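Local atomic coordinates of TonB-dependent siderophore receptor (Pseudomonas aeruginosa 39016, PDB entry 5NEC), a protein that probably binds ferric siderophores at the outer membrane and carries them into the periplasm using energy relayed by TonB. Residues F96-D101 and N536-T541; D49-V54 and Q448-A453; T32-R37 and R549-A554; L486-K489 and S495-A498. All blocks are in the same frame, centred on the assembly; numbering follows the deposited sequence.

Interaction 1 of 4, residues F96-D101 and N536-T541; sequences FIRGFD and NYELGT. With C8E ((hydroxyethyloxy)tri(ethyloxy)octane), chain D.
Arg98 meets Glu538 end-on, both terminal nitrogens converging on one carboxylate oxygen. NH2 of Arg98 lies 2.9 Å from OE1 of Glu538 and NH1 of Arg98 3.1 Å from that same OE1, a forked salt bridge with N-H...O angles of 151° and 140°. OE1 lies in the guanidinium plane, whereas the carboxylate plane is turned 61° from it, and NH2 approaches OE1 from above that plane. Arg98 spans the gap because its chain is extended from CG to NE; the nearest CA atoms, those of Arg98 and Asn536, remain 11.3 Å apart. Arg98 sits in the type I' turn of a plug beta hairpin, Ile97 to Phe100, and points at barrel strand 534-545, so the ion pair joins the two domains of a TonB-dependent receptor. Around it the packing is close: Glu585 shares NH2, Phe557 makes a cation-pi contact, and Tyr497 and Ser53 hold OE2 of Glu538. The opposite side of the barrel strand is looser. There Tyr537 points to the outer surface, where a detergent chain lies over one face of its ring, C3 of C8E being 3.7 Å from CE1 of Tyr537.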
loop_
_atom_site.group_PDB
_atom_site.type_symbol
_atom_site.label_atom_id
_atom_site.label_comp_id
_atom_site.label_asym_id
_atom_site.label_seq_id
_atom_site.Cartn_x
_atom_site.Cartn_y
_atom_site.Cartn_z
ATOM N N PHE A 96 3.907 -4.347 -4.871
ATOM C CA PHE A 96 4.989 -4.531 -5.844
ATOM C C PHE A 96 5.031 -3.306 -6.749
ATOM O O PHE A 96 4.009 -2.910 -7.300
ATOM C CB PHE A 96 4.765 -5.783 -6.701
ATOM C CG PHE A 96 5.013 -7.076 -5.979
ATOM C CD1 PHE A 96 4.074 -7.569 -5.062
ATOM C CD2 PHE A 96 6.165 -7.815 -6.227
ATOM C CE1 PHE A 96 4.289 -8.785 -4.412
ATOM C CE2 PHE A 96 6.402 -9.015 -5.560
ATOM C CZ PHE A 96 5.457 -9.507 -4.663
ATOM N N ILE A 97 6.204 -2.704 -6.897
ATOM C CA ILE A 97 6.351 -1.452 -7.630
ATOM C C ILE A 97 7.448 -1.666 -8.669
ATOM O O ILE A 97 8.547 -2.105 -8.315
ATOM C CB ILE A 97 6.704 -0.282 -6.673
ATOM C CG1 ILE A 97 5.604 -0.110 -5.609
ATOM C CG2 ILE A 97 6.938 1.018 -7.457
ATOM C CD1 ILE A 97 5.993 0.765 -4.432
ATOM N N ARG A 98 7.140 -1.386 -9.940
ATOM C CA ARG A 98 8.032 -1.698 -11.065
ATOM C C ARG A 98 8.568 -3.128 -10.988
ATOM O O ARG A 98 9.770 -3.381 -11.202
ATOM C CB ARG A 98 9.186 -0.709 -11.151
ATOM C CG ARG A 98 8.758 0.691 -11.525
ATOM C CD ARG A 98 9.983 1.581 -11.595
ATOM N NE ARG A 98 9.688 2.916 -12.099
ATOM C CZ ARG A 98 10.578 3.910 -12.159
ATOM N NH1 ARG A 98 11.832 3.734 -11.743
ATOM N NH2 ARG A 98 10.206 5.094 -12.641
ATOM N N GLY A 99 7.649 -4.033 -10.645
ATOM C CA GLY A 99 7.914 -5.450 -10.538
ATOM C C GLY A 99 8.832 -5.898 -9.437
ATOM O O GLY A 99 9.425 -6.972 -9.537
ATOM N N PHE A 100 8.923 -5.099 -8.374
ATOM C CA PHE A 100 9.781 -5.424 -7.237
ATOM C C PHE A 100 9.038 -5.255 -5.910
ATOM O O PHE A 100 8.260 -4.323 -5.718
ATOM C CB PHE A 100 11.059 -4.587 -7.269
ATOM C CG PHE A 100 11.994 -4.928 -8.418
ATOM C CD1 PHE A 100 12.594 -6.185 -8.499
ATOM C CD2 PHE A 100 12.301 -3.979 -9.412
ATOM C CE1 PHE A 100 13.461 -6.499 -9.548
ATOM C CE2 PHE A 100 13.167 -4.286 -10.455
ATOM C CZ PHE A 100 13.742 -5.551 -10.525
ATOM N N ASP A 101 9.313 -6.184 -5.003
ATOM C CA ASP A 101 8.647 -6.304 -3.716
ATOM C C ASP A 101 8.979 -5.105 -2.825
ATOM O O ASP A 101 10.152 -4.794 -2.643
ATOM C CB ASP A 101 9.132 -7.601 -3.059
ATOM C CG ASP A 101 8.377 -7.953 -1.797
ATOM O OD1 ASP A 101 7.781 -7.067 -1.124
ATOM O OD2 ASP A 101 8.390 -9.162 -1.468
ATOM N N ASN A 536 19.803 1.491 -11.264
ATOM C CA ASN A 536 18.667 2.163 -11.905
ATOM C C ASN A 536 19.133 3.306 -12.784
ATOM O O ASN A 536 19.950 4.129 -12.370
ATOM C CB ASN A 536 17.699 2.726 -10.877
ATOM C CG ASN A 536 17.107 1.648 -10.002
ATOM O OD1 ASN A 536 16.017 1.142 -10.276
ATOM N ND2 ASN A 536 17.833 1.263 -8.949
ATOM N N TYR A 537 18.605 3.334 -14.003
ATOM C CA TYR A 537 18.771 4.449 -14.915
ATOM C C TYR A 537 17.387 4.959 -15.184
ATOM O O TYR A 537 16.467 4.170 -15.375
ATOM C CB TYR A 537 19.390 3.999 -16.230
ATOM C CG TYR A 537 20.619 3.160 -16.061
ATOM C CD1 TYR A 537 20.520 1.766 -15.934
ATOM C CD2 TYR A 537 21.875 3.743 -16.008
ATOM C CE1 TYR A 537 21.644 0.980 -15.774
ATOM C CE2 TYR A 537 23.011 2.969 -15.854
ATOM C CZ TYR A 537 22.892 1.586 -15.747
ATOM O OH TYR A 537 24.021 0.821 -15.572
ATOM N N GLU A 538 17.231 6.273 -15.184
ATOM C CA GLU A 538 15.982 6.873 -15.579
ATOM C C GLU A 538 16.226 8.160 -16.346
ATOM O O GLU A 538 17.187 8.889 -16.106
ATOM C CB GLU A 538 15.103 7.114 -14.359
ATOM C CG GLU A 538 13.711 7.641 -14.684
ATOM C CD GLU A 538 12.751 7.569 -13.512
ATOM O OE1 GLU A 538 12.747 6.532 -12.790
ATOM O OE2 GLU A 538 11.968 8.534 -13.331
ATOM N N LEU A 539 15.315 8.422 -17.268
ATOM C CA LEU A 539 15.392 9.540 -18.177
ATOM C C LEU A 539 13.970 10.011 -18.318
ATOM O O LEU A 539 13.116 9.225 -18.720
ATOM C CB LEU A 539 15.915 9.014 -19.507
ATOM C CG LEU A 539 16.549 9.996 -20.436
ATOM C CD1 LEU A 539 17.932 10.402 -19.941
ATOM C CD2 LEU A 539 16.652 9.318 -21.800
ATOM N N GLY A 540 13.681 11.259 -17.959
ATOM C CA GLY A 540 12.286 11.716 -17.970
ATOM C C GLY A 540 12.075 13.185 -18.213
ATOM O O GLY A 540 13.028 13.957 -18.278
ATOM N N THR A 541 10.813 13.568 -18.345
ATOM C CA THR A 541 10.440 14.957 -18.545
ATOM C C THR A 541 9.124 15.281 -17.825
ATOM O O THR A 541 8.220 14.457 -17.805
ATOM C CB THR A 541 10.369 15.309 -20.068
ATOM O OG1 THR A 541 10.360 16.735 -20.240
ATOM C CG2 THR A 541 9.126 14.699 -20.755
HETATM C C1 C8E D . 23.591 -1.281 -19.201
HETATM C C2 C8E D . 23.130 -0.192 -20.149
HETATM C C3 C8E D . 22.182 0.801 -19.474
HETATM C C4 C8E D . 21.186 1.432 -20.453
HETATM C C5 C8E D . 20.493 2.665 -19.859
HETATM C C6 C8E D . 19.129 2.979 -20.494
HETATM C C7 C8E D . 18.591 4.341 -20.036
HETATM C C8 C8E D . 17.073 4.433 -20.061
#

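Interaction 2 of 4, residues D49-V54 and Q448-A453; sequences DTPRSV and QVNIGA
Asp49 and Gln448 both place CG beside the backbone N (chi1 -50° and -54°), and the glutamine then runs on extended, which carries its amide across to the aspartate. OE1 of Gln448 stops 3.7 Å from CB of Asp49, a van der Waals distance, and the carboxylate and amide planes stand almost perpendicular, 84° apart. No polar bond between the two segments is formed here; OD1 of Asp49 instead makes a salt bridge with Lys489.

The second point of contact pairs Pro51 with Asn450. CG of Pro51 is 3.8 Å from CG of Asn450 and 4.0 Å from both OD1 and ND2 of Asn450, near-equal distances that put the ring carbon over the flat of the amide. CD of Pro51 adds a 3.7 Å approach to OD1 of Asn450, an oxygen weakly hydrogen-bonded to Thr440. The proline presents this edge from the centre of an inverse gamma turn, closed by a weak bond from Arg52 N to Thr50 O.

The two contacts thus bring an irregular part of the plug against inward-pointing residues of the barrel wall. Strand 447-464 carries those residues between its antiparallel neighbours, 426-444 and 471-488, while the 49-54 loop leads into plug strand 54-57 and rests Pro51 also on Val487 and on Tyr497 of strand 494-503.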
loop_
_atom_site.group_PDB
_atom_site.type_symbol
_atom_site.label_atom_id
_atom_site.label_comp_id
_atom_site.label_asym_id
_atom_site.label_seq_id
_atom_site.Cartn_x
_atom_site.Cartn_y
_atom_site.Cartn_z
ATOM N N ASP A 49 10.641 19.684 -10.449
ATOM C CA ASP A 49 12.108 19.749 -10.555
ATOM C C ASP A 49 12.846 18.637 -9.799
ATOM O O ASP A 49 14.046 18.741 -9.571
ATOM C CB ASP A 49 12.603 21.113 -10.037
ATOM C CG ASP A 49 11.844 22.314 -10.653
ATOM O OD1 ASP A 49 11.082 22.162 -11.662
ATOM O OD2 ASP A 49 12.038 23.428 -10.111
ATOM N N THR A 50 12.132 17.599 -9.369
ATOM C CA THR A 50 12.748 16.446 -8.704
ATOM C C THR A 50 13.023 15.380 -9.797
ATOM O O THR A 50 12.122 15.024 -10.570
ATOM C CB THR A 50 11.872 15.937 -7.521
ATOM O OG1 THR A 50 11.918 16.906 -6.462
ATOM C CG2 THR A 50 12.351 14.591 -6.978
ATOM N N PRO A 51 14.274 14.880 -9.877
ATOM C CA PRO A 51 14.681 13.960 -10.949
ATOM C C PRO A 51 14.321 12.480 -10.712
ATOM O O PRO A 51 15.171 11.607 -10.849
ATOM C CB PRO A 51 16.199 14.158 -10.983
ATOM C CG PRO A 51 16.551 14.439 -9.546
ATOM C CD PRO A 51 15.422 15.257 -9.025
ATOM N N ARG A 52 13.061 12.213 -10.371
ATOM C CA ARG A 52 12.564 10.871 -10.049
ATOM C C ARG A 52 11.063 10.816 -10.352
ATOM O O ARG A 52 10.372 11.836 -10.304
ATOM C CB ARG A 52 12.800 10.547 -8.564
ATOM C CG ARG A 52 14.282 10.469 -8.161
ATOM C CD ARG A 52 14.541 10.110 -6.697
ATOM N NE ARG A 52 13.655 10.862 -5.810
ATOM C CZ ARG A 52 12.491 10.419 -5.323
ATOM N NH1 ARG A 52 12.024 9.180 -5.586
ATOM N NH2 ARG A 52 11.769 11.234 -4.555
ATOM N N SER A 53 10.559 9.623 -10.652
ATOM C CA SER A 53 9.119 9.432 -10.813
ATOM C C SER A 53 8.427 9.407 -9.446
ATOM O O SER A 53 8.637 8.486 -8.657
ATOM C CB SER A 53 8.837 8.143 -11.576
ATOM O OG SER A 53 9.336 8.255 -12.891
ATOM N N VAL A 54 7.614 10.427 -9.169
ATOM C CA VAL A 54 6.852 10.509 -7.926
ATOM C C VAL A 54 5.412 10.848 -8.262
ATOM O O VAL A 54 5.169 11.805 -8.983
ATOM C CB VAL A 54 7.407 11.593 -6.986
ATOM C CG1 VAL A 54 6.544 11.704 -5.725
ATOM C CG2 VAL A 54 8.865 11.296 -6.636
ATOM N N GLN A 448 20.164 22.007 -12.310
ATOM C CA GLN A 448 20.242 21.531 -10.925
ATOM C C GLN A 448 20.900 20.155 -10.876
ATOM O O GLN A 448 20.717 19.351 -11.790
ATOM C CB GLN A 448 18.854 21.410 -10.311
ATOM C CG GLN A 448 18.021 22.671 -10.384
ATOM C CD GLN A 448 16.621 22.514 -9.832
ATOM O OE1 GLN A 448 15.678 23.059 -10.402
ATOM N NE2 GLN A 448 16.469 21.781 -8.722
ATOM N N VAL A 449 21.652 19.889 -9.811
ATOM C CA VAL A 449 22.259 18.579 -9.580
ATOM C C VAL A 449 21.819 18.062 -8.226
ATOM O O VAL A 449 21.892 18.793 -7.250
ATOM C CB VAL A 449 23.792 18.658 -9.608
ATOM C CG1 VAL A 449 24.417 17.345 -9.149
ATOM C CG2 VAL A 449 24.266 19.014 -11.003
ATOM N N ASN A 450 21.372 16.802 -8.180
ATOM C CA ASN A 450 21.007 16.088 -6.941
ATOM C C ASN A 450 22.017 14.987 -6.692
ATOM O O ASN A 450 22.314 14.222 -7.586
ATOM C CB ASN A 450 19.627 15.429 -7.045
ATOM C CG ASN A 450 18.492 16.440 -6.993
ATOM O OD1 ASN A 450 17.562 16.316 -6.198
ATOM N ND2 ASN A 450 18.557 17.448 -7.852
ATOM N N ILE A 451 22.539 14.913 -5.477
ATOM C CA ILE A 451 23.353 13.795 -5.029
ATOM C C ILE A 451 22.793 13.321 -3.697
ATOM O O ILE A 451 22.292 14.126 -2.907
ATOM C CB ILE A 451 24.844 14.155 -4.920
ATOM C CG1 ILE A 451 25.062 15.366 -4.003
ATOM C CG2 ILE A 451 25.398 14.435 -6.312
ATOM C CD1 ILE A 451 26.520 15.700 -3.764
ATOM N N GLY A 452 22.841 12.010 -3.470
ATOM C CA GLY A 452 22.337 11.401 -2.239
ATOM C C GLY A 452 23.123 10.141 -1.913
ATOM O O GLY A 452 23.455 9.360 -2.807
ATOM N N ALA A 453 23.419 9.939 -0.638
ATOM C CA ALA A 453 24.031 8.701 -0.173
ATOM C C ALA A 453 23.372 8.233 1.124
ATOM O O ALA A 453 22.754 9.009 1.846
ATOM C CB ALA A 453 25.539 8.863 0.002
#

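Interaction 3 of 4, residues T32-R37 and R549-A554; sequences TYNVDR and RLELSA
Glu551 lies across the amide of Asn34. Its CB is 3.3 Å from OD1 of Asn34. CG of Glu551 is again 3.3 Å from OD1 of Asn34 and 3.7 Å from its ND2, and CD of Glu551 is 3.9 Å from that OD1. The bend at chi2 (-138°) carries the carboxylate onward past the ND2 end of the amide, toward Asp36: OE2 of Glu551 comes to 3.6 Å from ND2 of Asn34 and 4.1 Å from CB of Asp36. The side chains cross at about a right angle, amide and carboxylate planes 47° apart.

Asn34 belongs to the N-terminal segment ahead of plug strand 54-57, Glu551 to barrel strand 550-561, just past a classic beta bulge of Arg549 and Leu550 opposite Phe545. OG1 of Thr32 donates to O of Asn34 at 2.7 Å, a local bond that probably restrains the backbone beside the amide. OD1 of Asn34 is itself bonded to Ser589 of the adjacent barrel strand. The contact is thus an amide packed on the aliphatic part of a glutamate, with no charge pairing; with OD2 of Asp36 6.2 Å from OE2 of Glu551, the like charges could modestly raise the proton affinity of either acid.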
loop_
_atom_site.group_PDB
_atom_site.type_symbol
_atom_site.label_atom_id
_atom_site.label_comp_id
_atom_site.label_asym_id
_atom_site.label_seq_id
_atom_site.Cartn_x
_atom_site.Cartn_y
_atom_site.Cartn_z
ATOM N N THR A 32 -7.455 20.079 -4.789
ATOM C CA THR A 32 -6.544 19.831 -5.900
ATOM C C THR A 32 -6.331 18.323 -6.177
ATOM O O THR A 32 -6.287 17.496 -5.251
ATOM C CB THR A 32 -5.183 20.532 -5.665
ATOM O OG1 THR A 32 -4.423 20.534 -6.881
ATOM C CG2 THR A 32 -4.366 19.858 -4.539
ATOM N N TYR A 33 -6.225 18.000 -7.462
ATOM C CA TYR A 33 -5.792 16.688 -7.943
ATOM C C TYR A 33 -4.291 16.635 -8.221
ATOM O O TYR A 33 -3.771 15.569 -8.539
ATOM C CB TYR A 33 -6.560 16.306 -9.217
ATOM C CG TYR A 33 -7.905 15.641 -9.009
ATOM C CD1 TYR A 33 -8.589 15.693 -7.787
ATOM C CD2 TYR A 33 -8.516 14.970 -10.073
ATOM C CE1 TYR A 33 -9.822 15.079 -7.639
ATOM C CE2 TYR A 33 -9.752 14.373 -9.932
ATOM C CZ TYR A 33 -10.397 14.430 -8.719
ATOM O OH TYR A 33 -11.612 13.823 -8.594
ATOM N N ASN A 34 -3.605 17.770 -8.102
ATOM C CA ASN A 34 -2.147 17.827 -8.229
ATOM C C ASN A 34 -1.525 18.416 -6.972
ATOM O O ASN A 34 -1.947 19.470 -6.512
ATOM C CB ASN A 34 -1.727 18.670 -9.429
ATOM C CG ASN A 34 -0.220 18.644 -9.650
ATOM O OD1 ASN A 34 0.300 17.715 -10.255
ATOM N ND2 ASN A 34 0.491 19.646 -9.124
ATOM N N VAL A 35 -0.513 17.734 -6.445
ATOM C CA VAL A 35 0.253 18.193 -5.299
ATOM C C VAL A 35 1.676 18.406 -5.814
ATOM O O VAL A 35 2.290 17.492 -6.374
ATOM C CB VAL A 35 0.172 17.164 -4.145
ATOM C CG1 VAL A 35 1.264 17.376 -3.098
ATOM C CG2 VAL A 35 -1.204 17.230 -3.496
ATOM N N ASP A 36 2.188 19.618 -5.627
ATOM C CA ASP A 36 3.437 20.049 -6.285
ATOM C C ASP A 36 4.707 19.847 -5.438
ATOM O O ASP A 36 5.824 20.038 -5.934
ATOM C CB ASP A 36 3.322 21.507 -6.795
ATOM C CG ASP A 36 3.053 22.539 -5.674
ATOM O OD1 ASP A 36 3.515 22.358 -4.521
ATOM O OD2 ASP A 36 2.378 23.557 -5.963
ATOM N N ARG A 37 4.521 19.455 -4.178
ATOM C CA ARG A 37 5.619 19.282 -3.237
ATOM C C ARG A 37 5.339 18.066 -2.342
ATOM O O ARG A 37 4.182 17.733 -2.073
ATOM C CB ARG A 37 5.797 20.556 -2.406
ATOM C CG ARG A 37 7.084 20.566 -1.586
ATOM C CD ARG A 37 7.351 21.905 -0.912
ATOM N NE ARG A 37 8.362 22.719 -1.599
ATOM C CZ ARG A 37 9.682 22.489 -1.598
ATOM N NH1 ARG A 37 10.217 21.447 -0.964
ATOM N NH2 ARG A 37 10.494 23.321 -2.243
ATOM N N ARG A 549 -1.523 24.232 -12.899
ATOM C CA ARG A 549 -2.632 23.439 -12.364
ATOM C C ARG A 549 -2.744 22.066 -13.022
ATOM O O ARG A 549 -3.578 21.273 -12.599
ATOM C CB ARG A 549 -3.953 24.183 -12.542
ATOM C CG ARG A 549 -4.046 25.464 -11.751
ATOM C CD ARG A 549 -5.371 26.145 -11.991
ATOM N NE ARG A 549 -5.437 27.432 -11.301
ATOM C CZ ARG A 549 -6.375 28.362 -11.495
ATOM N NH1 ARG A 549 -7.367 28.175 -12.376
ATOM N NH2 ARG A 549 -6.321 29.500 -10.800
ATOM N N LEU A 550 -1.935 21.812 -14.058
ATOM C CA LEU A 550 -1.882 20.538 -14.775
ATOM C C LEU A 550 -0.425 20.109 -14.893
ATOM O O LEU A 550 0.363 20.825 -15.499
ATOM C CB LEU A 550 -2.466 20.698 -16.185
ATOM C CG LEU A 550 -2.543 19.447 -17.081
ATOM C CD1 LEU A 550 -3.516 18.429 -16.507
ATOM C CD2 LEU A 550 -2.934 19.816 -18.505
ATOM N N GLU A 551 -0.070 18.954 -14.327
ATOM C CA GLU A 551 1.287 18.414 -14.466
ATOM C C GLU A 551 1.255 17.196 -15.401
ATOM O O GLU A 551 0.476 16.280 -15.174
ATOM C CB GLU A 551 1.886 18.063 -13.087
ATOM C CG GLU A 551 2.391 19.270 -12.266
ATOM C CD GLU A 551 3.733 19.057 -11.536
ATOM O OE1 GLU A 551 4.675 18.542 -12.182
ATOM O OE2 GLU A 551 3.835 19.422 -10.320
ATOM N N LEU A 552 2.064 17.220 -16.460
ATOM C CA LEU A 552 2.269 16.061 -17.326
ATOM C C LEU A 552 3.674 15.508 -17.114
ATOM O O LEU A 552 4.598 16.278 -16.913
ATOM C CB LEU A 552 2.046 16.431 -18.798
ATOM C CG LEU A 552 0.683 17.040 -19.141
ATOM C CD1 LEU A 552 0.539 17.182 -20.648
ATOM C CD2 LEU A 552 -0.465 16.198 -18.606
ATOM N N SER A 553 3.815 14.177 -17.132
ATOM C CA SER A 553 5.086 13.474 -16.880
ATOM C C SER A 553 5.310 12.366 -17.898
ATOM O O SER A 553 4.367 11.727 -18.347
ATOM C CB SER A 553 5.093 12.817 -15.488
ATOM O OG SER A 553 5.320 13.747 -14.453
ATOM N N ALA A 554 6.570 12.117 -18.222
ATOM C CA ALA A 554 6.949 10.959 -19.019
ATOM C C ALA A 554 8.296 10.484 -18.525
ATOM O O ALA A 554 9.165 11.307 -18.277
ATOM C CB ALA A 554 7.009 11.317 -20.496
#

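Interaction 4 of 4, residues L486-K489 and S495-A498; sequences LVWK and SIYA
Trp488 and Ile496 face each other as an antiparallel hydrogen-bonded pair, with Trp488 N to Ile496 O at 2.8 Å and Ile496 N to Trp488 O at 2.9 Å. Leu486 and Ala498 form a second such pair, both of their bonds 3.0 Å (Leu486 N to Ala498 O, Ala498 N to Leu486 O). Between them Val487 and Tyr497 make the non-hydrogen-bonded pair, their CA atoms 4.4 Å apart, where Leu486 O takes a CA-H...O contact from Tyr497. The strand axes run at 157°, the twisted ladder of a barrel hairpin.

Side chains divide by face. On one, CD1 of Ile496 lies 3.9 Å from CE3 of Trp488, the two chains side by side; Trp488 stacks in turn on Trp447, and Leu486 and Ala498 share this outer surface, which probably faces lipid. On the other lie Val487 and Tyr497. Tyr497 holds its CG between backbone N and carbonyl carbon (chi1 70°), and its ring leads away from Val487 to deliver OH to Glu538. OG of Ser495, weakly bonded to Leu48 O, comes close to CG1 of Val487, at 3.1 Å.

Further out, strand 471-488 is flanked by 447-464 on its far side, and strand 494-503 by 534-545, so the hairpin and its two flanking strands take four consecutive places in the barrel wall, its inner face turned to the plug.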
loop_
_atom_site.group_PDB
_atom_site.type_symbol
_atom_site.label_atom_id
_atom_site.label_comp_id
_atom_site.label_asym_id
_atom_site.label_seq_id
_atom_site.Cartn_x
_atom_site.Cartn_y
_atom_site.Cartn_z
ATOM N N LEU A 486 20.359 14.906 -12.589
ATOM C CA LEU A 486 20.636 16.128 -13.334
ATOM C C LEU A 486 19.310 16.622 -13.898
ATOM O O LEU A 486 18.581 15.843 -14.497
ATOM C CB LEU A 486 21.617 15.813 -14.462
ATOM C CG LEU A 486 22.097 16.977 -15.325
ATOM C CD1 LEU A 486 23.003 17.891 -14.512
ATOM C CD2 LEU A 486 22.810 16.458 -16.568
ATOM N N VAL A 487 19.002 17.902 -13.697
ATOM C CA VAL A 487 17.768 18.510 -14.198
ATOM C C VAL A 487 18.104 19.711 -15.090
ATOM O O VAL A 487 18.842 20.590 -14.676
ATOM C CB VAL A 487 16.868 18.964 -13.041
ATOM C CG1 VAL A 487 15.528 19.496 -13.546
ATOM C CG2 VAL A 487 16.652 17.809 -12.096
ATOM N N TRP A 488 17.564 19.720 -16.308
ATOM C CA TRP A 488 17.656 20.849 -17.229
ATOM C C TRP A 488 16.258 21.446 -17.351
ATOM O O TRP A 488 15.309 20.726 -17.640
ATOM C CB TRP A 488 18.174 20.406 -18.613
ATOM C CG TRP A 488 18.272 21.538 -19.632
ATOM C CD1 TRP A 488 18.800 22.780 -19.430
ATOM C CD2 TRP A 488 17.827 21.515 -20.997
ATOM N NE1 TRP A 488 18.704 23.529 -20.571
ATOM C CE2 TRP A 488 18.115 22.778 -21.550
ATOM C CE3 TRP A 488 17.219 20.546 -21.803
ATOM C CZ2 TRP A 488 17.821 23.100 -22.871
ATOM C CZ3 TRP A 488 16.917 20.864 -23.113
ATOM C CH2 TRP A 488 17.220 22.134 -23.637
ATOM N N LYS A 489 16.141 22.751 -17.122
ATOM C CA LYS A 489 14.885 23.482 -17.268
ATOM C C LYS A 489 14.998 24.473 -18.436
ATOM O O LYS A 489 15.500 25.586 -18.264
ATOM C CB LYS A 489 14.544 24.192 -15.963
ATOM C CG LYS A 489 14.386 23.239 -14.782
ATOM C CD LYS A 489 14.072 23.975 -13.488
ATOM C CE LYS A 489 12.702 24.653 -13.490
ATOM N NZ LYS A 489 11.579 23.740 -13.877
ATOM N N SER A 495 10.892 20.649 -17.480
ATOM C CA SER A 495 11.948 19.924 -16.796
ATOM C C SER A 495 12.311 18.674 -17.599
ATOM O O SER A 495 11.431 17.981 -18.106
ATOM C CB SER A 495 11.470 19.562 -15.387
ATOM O OG SER A 495 12.545 19.572 -14.481
ATOM N N ILE A 496 13.605 18.426 -17.761
ATOM C CA ILE A 496 14.105 17.233 -18.446
ATOM C C ILE A 496 15.218 16.715 -17.566
ATOM O O ILE A 496 16.108 17.477 -17.226
ATOM C CB ILE A 496 14.618 17.551 -19.867
ATOM C CG1 ILE A 496 13.447 17.950 -20.779
ATOM C CG2 ILE A 496 15.344 16.362 -20.454
ATOM C CD1 ILE A 496 13.854 18.618 -22.083
ATOM N N TYR A 497 15.152 15.442 -17.171
ATOM C CA TYR A 497 16.065 14.906 -16.156
ATOM C C TYR A 497 16.668 13.562 -16.528
ATOM O O TYR A 497 16.037 12.744 -17.201
ATOM C CB TYR A 497 15.385 14.840 -14.771
ATOM C CG TYR A 497 14.298 13.793 -14.625
ATOM C CD1 TYR A 497 14.589 12.509 -14.168
ATOM C CD2 TYR A 497 12.971 14.089 -14.923
ATOM C CE1 TYR A 497 13.587 11.541 -14.035
ATOM C CE2 TYR A 497 11.960 13.133 -14.789
ATOM C CZ TYR A 497 12.272 11.861 -14.348
ATOM O OH TYR A 497 11.278 10.910 -14.214
ATOM N N ALA A 498 17.909 13.366 -16.093
ATOM C CA ALA A 498 18.559 12.066 -16.100
ATOM C C ALA A 498 18.802 11.678 -14.642
ATOM O O ALA A 498 18.904 12.540 -13.760
ATOM C CB ALA A 498 19.862 12.117 -16.873
#

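Three contacts, interactions 1, 2 and 3, join the N-terminal part of the chain to the barrel, while interaction 4 lies within the wall itself. Interactions 2 and 4 have the closest centres, about 9 Å apart; interactions 1 and 3 are farthest, about 19 Å. Along the chain, interaction 3 encloses all the others, interactions 1 and 2 cross, and interaction 4 is nested in the loop closed by interaction 1. Their barrel strands, 447-464, 471-488, 494-503, 534-545 and 550-561, are consecutive antiparallel neighbours. Ser53, Tyr497 and Glu538 link interactions 1, 2 and 4, so one sector of the barrel wall receives the plug at several points.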